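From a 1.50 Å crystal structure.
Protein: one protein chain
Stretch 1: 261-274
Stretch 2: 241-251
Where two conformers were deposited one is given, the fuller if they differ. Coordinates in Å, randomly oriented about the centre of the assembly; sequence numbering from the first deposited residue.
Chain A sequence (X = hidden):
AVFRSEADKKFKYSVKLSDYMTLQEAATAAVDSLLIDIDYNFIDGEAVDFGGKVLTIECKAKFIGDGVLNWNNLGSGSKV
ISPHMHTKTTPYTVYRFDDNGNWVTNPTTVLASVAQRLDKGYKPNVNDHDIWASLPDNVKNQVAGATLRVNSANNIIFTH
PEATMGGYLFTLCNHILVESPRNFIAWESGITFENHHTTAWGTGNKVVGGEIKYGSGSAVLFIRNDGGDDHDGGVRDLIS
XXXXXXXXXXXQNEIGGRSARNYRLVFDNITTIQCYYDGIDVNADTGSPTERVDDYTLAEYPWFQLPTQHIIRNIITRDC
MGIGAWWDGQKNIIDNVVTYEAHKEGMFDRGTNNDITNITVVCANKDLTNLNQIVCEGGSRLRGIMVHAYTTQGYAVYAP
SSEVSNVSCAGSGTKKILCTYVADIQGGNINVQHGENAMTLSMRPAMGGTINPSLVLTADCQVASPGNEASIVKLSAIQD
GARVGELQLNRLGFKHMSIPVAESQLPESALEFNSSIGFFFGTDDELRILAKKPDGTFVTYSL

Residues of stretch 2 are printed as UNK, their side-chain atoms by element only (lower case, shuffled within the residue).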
# COMPACT_ATOMS: atom_id res chain seq x y z
N ARG A 261 -24.65 10.06 -13.40
CA ARG A 261 -23.20 9.99 -13.24
C ARG A 261 -22.76 10.42 -11.84
O ARG A 261 -23.58 10.77 -11.00
CB ARG A 261 -22.54 10.84 -14.32
CG ARG A 261 -22.82 10.31 -15.74
CD ARG A 261 -22.29 11.31 -16.75
NE ARG A 261 -22.45 10.90 -18.15
CZ ARG A 261 -23.52 11.14 -18.91
NH1 ARG A 261 -24.59 11.77 -18.41
NH2 ARG A 261 -23.52 10.77 -20.19
N ASN A 262 -21.45 10.39 -11.58
CA ASN A 262 -20.91 10.58 -10.24
C ASN A 262 -19.56 11.24 -10.26
O ASN A 262 -18.80 11.04 -11.20
CB ASN A 262 -20.80 9.23 -9.50
CG ASN A 262 -22.11 8.49 -9.47
OD1 ASN A 262 -22.89 8.65 -8.52
ND2 ASN A 262 -22.38 7.67 -10.52
N TYR A 263 -19.25 11.98 -9.18
CA TYR A 263 -18.07 12.82 -9.08
C TYR A 263 -17.44 12.77 -7.72
O TYR A 263 -18.14 12.61 -6.70
CB TYR A 263 -18.42 14.31 -9.35
CG TYR A 263 -18.78 14.59 -10.80
CD1 TYR A 263 -17.81 15.05 -11.70
CD2 TYR A 263 -20.08 14.39 -11.27
CE1 TYR A 263 -18.12 15.27 -13.04
CE2 TYR A 263 -20.41 14.63 -12.60
CZ TYR A 263 -19.41 15.07 -13.49
OH TYR A 263 -19.71 15.30 -14.79
N ARG A 264 -16.11 12.88 -7.69
CA ARG A 264 -15.42 13.18 -6.44
C ARG A 264 -15.67 12.21 -5.27
O ARG A 264 -15.93 12.62 -4.12
CB ARG A 264 -15.69 14.66 -6.03
CG ARG A 264 -15.03 15.61 -7.04
CD ARG A 264 -15.22 17.08 -6.70
NE ARG A 264 -16.61 17.54 -6.72
CZ ARG A 264 -16.97 18.82 -6.82
NH1 ARG A 264 -16.05 19.78 -6.88
NH2 ARG A 264 -18.26 19.14 -6.86
N LEU A 265 -15.65 10.91 -5.58
CA LEU A 265 -15.80 9.88 -4.55
C LEU A 265 -14.43 9.28 -4.23
O LEU A 265 -13.44 9.48 -4.99
CB LEU A 265 -16.75 8.77 -5.05
CG LEU A 265 -18.17 9.29 -5.36
CD1 LEU A 265 -19.01 8.19 -6.03
CD2 LEU A 265 -18.89 9.78 -4.08
N VAL A 266 -14.37 8.55 -3.12
CA VAL A 266 -13.16 7.81 -2.73
C VAL A 266 -13.47 6.32 -2.69
O VAL A 266 -14.46 5.90 -2.06
CB VAL A 266 -12.67 8.25 -1.32
CG1 VAL A 266 -11.44 7.39 -0.90
CG2 VAL A 266 -12.32 9.73 -1.30
N PHE A 267 -12.64 5.53 -3.38
CA PHE A 267 -12.71 4.08 -3.34
C PHE A 267 -11.37 3.61 -2.81
O PHE A 267 -10.34 3.74 -3.51
CB PHE A 267 -12.97 3.51 -4.75
CG PHE A 267 -14.24 4.05 -5.38
CD1 PHE A 267 -15.47 3.44 -5.10
CD2 PHE A 267 -14.24 5.21 -6.20
CE1 PHE A 267 -16.65 3.94 -5.66
CE2 PHE A 267 -15.44 5.72 -6.75
CZ PHE A 267 -16.64 5.08 -6.48
N ASP A 268 -11.38 3.09 -1.58
CA ASP A 268 -10.14 2.77 -0.86
C ASP A 268 -10.22 1.35 -0.27
O ASP A 268 -11.04 1.11 0.62
CB ASP A 268 -9.90 3.81 0.26
CG ASP A 268 -8.74 3.46 1.20
OD1 ASP A 268 -7.84 2.67 0.82
OD2 ASP A 268 -8.71 4.02 2.32
N ASN A 269 -9.37 0.45 -0.75
CA ASN A 269 -9.29 -0.91 -0.21
C ASN A 269 -10.53 -1.72 -0.51
O ASN A 269 -11.33 -2.06 0.39
CB ASN A 269 -8.96 -0.92 1.29
CG ASN A 269 -8.52 -2.31 1.75
OD1 ASN A 269 -8.24 -3.16 0.91
ND2 ASN A 269 -8.53 -2.56 3.06
N ILE A 270 -10.68 -2.04 -1.78
CA ILE A 270 -11.75 -2.89 -2.24
C ILE A 270 -11.09 -4.14 -2.78
O ILE A 270 -10.15 -4.05 -3.57
CB ILE A 270 -12.59 -2.21 -3.31
CG1 ILE A 270 -13.23 -0.92 -2.74
CG2 ILE A 270 -13.67 -3.22 -3.88
CD1 ILE A 270 -13.90 -0.04 -3.75
N THR A 271 -11.57 -5.30 -2.33
CA THR A 271 -11.13 -6.62 -2.80
C THR A 271 -12.29 -7.21 -3.58
O THR A 271 -13.34 -7.48 -2.98
CB THR A 271 -10.83 -7.56 -1.59
OG1 THR A 271 -9.79 -6.97 -0.80
CG2 THR A 271 -10.46 -8.96 -2.05
N THR A 272 -12.10 -7.43 -4.89
CA THR A 272 -13.20 -7.99 -5.71
C THR A 272 -12.80 -9.35 -6.20
O THR A 272 -11.74 -9.51 -6.83
CB THR A 272 -13.52 -7.11 -6.91
OG1 THR A 272 -13.86 -5.80 -6.46
CG2 THR A 272 -14.71 -7.71 -7.69
N ILE A 273 -13.60 -10.34 -5.86
CA ILE A 273 -13.32 -11.73 -6.23
C ILE A 273 -14.37 -12.26 -7.20
O ILE A 273 -15.54 -12.36 -6.83
CB ILE A 273 -13.32 -12.62 -4.96
CG1 ILE A 273 -12.19 -12.17 -3.98
CG2 ILE A 273 -13.20 -14.13 -5.35
CD1 ILE A 273 -12.27 -12.78 -2.53
N GLN A 274 -13.97 -12.60 -8.43
CA GLN A 274 -14.84 -13.30 -9.40
C GLN A 274 -16.17 -12.61 -9.67
O GLN A 274 -17.21 -13.27 -9.76
CB GLN A 274 -15.05 -14.76 -9.01
CG GLN A 274 -13.74 -15.55 -9.08
CD GLN A 274 -13.94 -17.00 -8.67
OE1 GLN A 274 -14.60 -17.31 -7.64
NE2 GLN A 274 -13.39 -17.91 -9.46
N UNK A 241 -17.86 -10.10 -3.48
CA UNK A 241 -17.63 -11.50 -3.87
C UNK A 241 -18.67 -12.04 -4.83
O UNK A 241 -19.86 -12.13 -4.47
c UNK A 241 -16.53 -14.50 -3.47
c UNK A 241 -16.51 -15.89 -3.65
c UNK A 241 -17.55 -16.66 -3.15
c UNK A 241 -18.65 -16.07 -2.49
o UNK A 241 -17.46 -18.03 -3.32
c UNK A 241 -17.61 -13.87 -2.81
c UNK A 241 -18.66 -14.67 -2.32
c UNK A 241 -17.65 -12.36 -2.59
N UNK A 242 -18.24 -12.36 -6.04
CA UNK A 242 -19.13 -13.01 -7.04
C UNK A 242 -20.44 -12.27 -7.36
O UNK A 242 -21.51 -12.90 -7.60
n UNK A 242 -18.40 -19.49 -5.98
c UNK A 242 -17.27 -18.91 -6.41
c UNK A 242 -19.40 -14.47 -6.65
c UNK A 242 -18.43 -16.76 -6.42
n UNK A 242 -17.27 -17.61 -6.66
n UNK A 242 -16.19 -19.63 -6.66
c UNK A 242 -18.16 -15.32 -6.85
N UNK A 243 -20.35 -10.95 -7.40
CA UNK A 243 -21.52 -10.20 -7.87
C UNK A 243 -21.73 -10.41 -9.38
O UNK A 243 -20.80 -10.75 -10.14
c UNK A 243 -21.47 -8.68 -7.50
c UNK A 243 -21.25 -8.55 -6.00
c UNK A 243 -20.41 -7.93 -8.28
N UNK A 244 -22.98 -10.22 -9.81
CA UNK A 244 -23.33 -10.45 -11.23
C UNK A 244 -22.89 -9.33 -12.18
O UNK A 244 -22.82 -9.55 -13.41
N UNK A 245 -22.57 -8.15 -11.63
CA UNK A 245 -22.06 -7.06 -12.45
C UNK A 245 -20.64 -6.72 -12.00
O UNK A 245 -19.74 -7.57 -12.10
o UNK A 245 -26.46 -5.33 -13.71
c UNK A 245 -24.30 -6.25 -13.29
c UNK A 245 -25.23 -5.09 -13.61
o UNK A 245 -24.75 -3.95 -13.79
c UNK A 245 -23.05 -5.87 -12.49
N UNK A 246 -20.41 -5.50 -11.51
CA UNK A 246 -19.05 -5.07 -11.19
C UNK A 246 -18.82 -4.93 -9.68
O UNK A 246 -19.75 -4.75 -8.90
c UNK A 246 -18.72 -3.78 -11.92
o UNK A 246 -18.65 -3.98 -13.32
N UNK A 247 -17.56 -5.04 -9.26
CA UNK A 247 -17.26 -5.16 -7.82
C UNK A 247 -17.91 -4.02 -7.04
O UNK A 247 -18.61 -4.25 -6.04
N UNK A 248 -17.68 -2.79 -7.52
CA UNK A 248 -18.49 -1.63 -7.16
C UNK A 248 -18.67 -0.85 -8.48
O UNK A 248 -17.90 -1.03 -9.44
c UNK A 248 -16.52 -0.06 -6.63
c UNK A 248 -17.83 -0.70 -6.10
c UNK A 248 -17.61 -1.44 -4.76
N UNK A 249 -19.64 0.05 -8.52
CA UNK A 249 -19.95 0.75 -9.78
C UNK A 249 -20.45 2.16 -9.59
O UNK A 249 -21.30 2.41 -8.70
n UNK A 249 -24.04 -0.33 -14.65
c UNK A 249 -22.41 -0.34 -12.68
c UNK A 249 -21.48 0.59 -11.87
c UNK A 249 -21.04 -0.03 -10.54
c UNK A 249 -22.95 0.41 -13.89
N UNK A 250 -19.95 3.08 -10.43
CA UNK A 250 -20.57 4.39 -10.61
C UNK A 250 -21.42 4.28 -11.88
O UNK A 250 -20.92 3.89 -12.93
o UNK A 250 -18.59 5.21 -11.75
c UNK A 250 -19.54 5.51 -10.71
c UNK A 250 -18.79 5.66 -9.40
N UNK A 251 -22.70 4.60 -11.78
CA UNK A 251 -23.60 4.50 -12.94
C UNK A 251 -23.15 5.45 -14.06
O UNK A 251 -22.60 6.52 -13.83
c UNK A 251 -27.63 2.28 -13.83
c UNK A 251 -26.66 2.88 -13.04
c UNK A 251 -25.06 4.79 -12.50
c UNK A 251 -27.61 4.18 -15.27
c UNK A 251 -26.14 4.12 -13.36
o UNK A 251 -29.09 2.34 -15.72
c UNK A 251 -28.10 2.95 -14.94
c UNK A 251 -26.66 4.77 -14.48
O HOH W 1 -19.91 -13.44 -10.67
O HOH W 2 -20.37 8.01 -12.90

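Position 241 carries one carbon and then a six-carbon ring bearing one oxygen, which identifies Tyr 241. Its CD1 lies 3.8 Å from Ile 273 CG2, and that methyl sits at the ring edge, near its plane. The two residues form a parallel bridge, CA to CA 4.9 Å, with both side chains on the same face of the sheet.

At 242, three carbons lead to a nitrogen and then to a carbon holding two more nitrogens: a guanidinium, hence Arg 242. Its backbone N donates to Ile 273 O (2.8 Å, 161°). NE and NH2 of Arg 242 both donate to Gln 274 OE1, at 2.9 and 3.0 Å, so the amide oxygen approaches the guanidinium edge near its plane. Arg 242 CA also makes a CA-H...O contact with Gln 274 O at 3.3 Å.

Position 243 has three carbons, one carrying the other two: Val 243. The nearest approach of its side chain to stretch 1 is 5.7 Å, from Val 243 CG2 to Thr 272 CG2, too far for contact; the link is water 1, which donates to Val 243 O and Gln 274 O, each at 2.9 Å.

Position 244 has no side-chain atoms and is Gly 244. Position 245 has three carbons, the third carrying two oxygens: Glu 245, out of reach. Position 246, one carbon and one oxygen, is Ser 246, its CB directed away.

Position 247 again lacks side-chain atoms: Gly 247. Its CA packs 3.6 Å from Thr 272 CG2, and an ideal CB would fall 2.3 Å from Thr 272 OG1, a clash.

Position 248 has a carbon carrying two carbons, so Val 248. Its CG2 touches Ile 270 CD1 at 3.9 Å and Phe 267 CD1 at 4.0 Å.

Position 249, four carbons in a row ending in nitrogen, is Lys 249, pointing away from stretch 1.

At 250, one carbon carries an oxygen and a carbon: Thr 250, chi1 p. Its CG2 lies 3.7 Å from Phe 267 CZ and 4.2 Å from Leu 265 CD1.

Position 251 repeats the oxygen-bearing ring: Tyr 251, whose ring leads away. Its backbone O accepts from water 2 (2.8 Å), which accepts from Asn 262 ND2 (3.1 Å); Arg 261 CA approaches the same Tyr 251 O at 3.6 Å in a CA-H...O contact.

The contact, burying 634 Å², thus has polar links towards both ends and an apolar middle. Directional bonds fix Arg 242 against Ile 273 and Gln 274, Val 248 and the Thr 250 methyl pack against hydrophobic side chains, and a water joins Tyr 251 to Asn 262.

Stretch 2, residues 241-251: YRVGESGVKTY
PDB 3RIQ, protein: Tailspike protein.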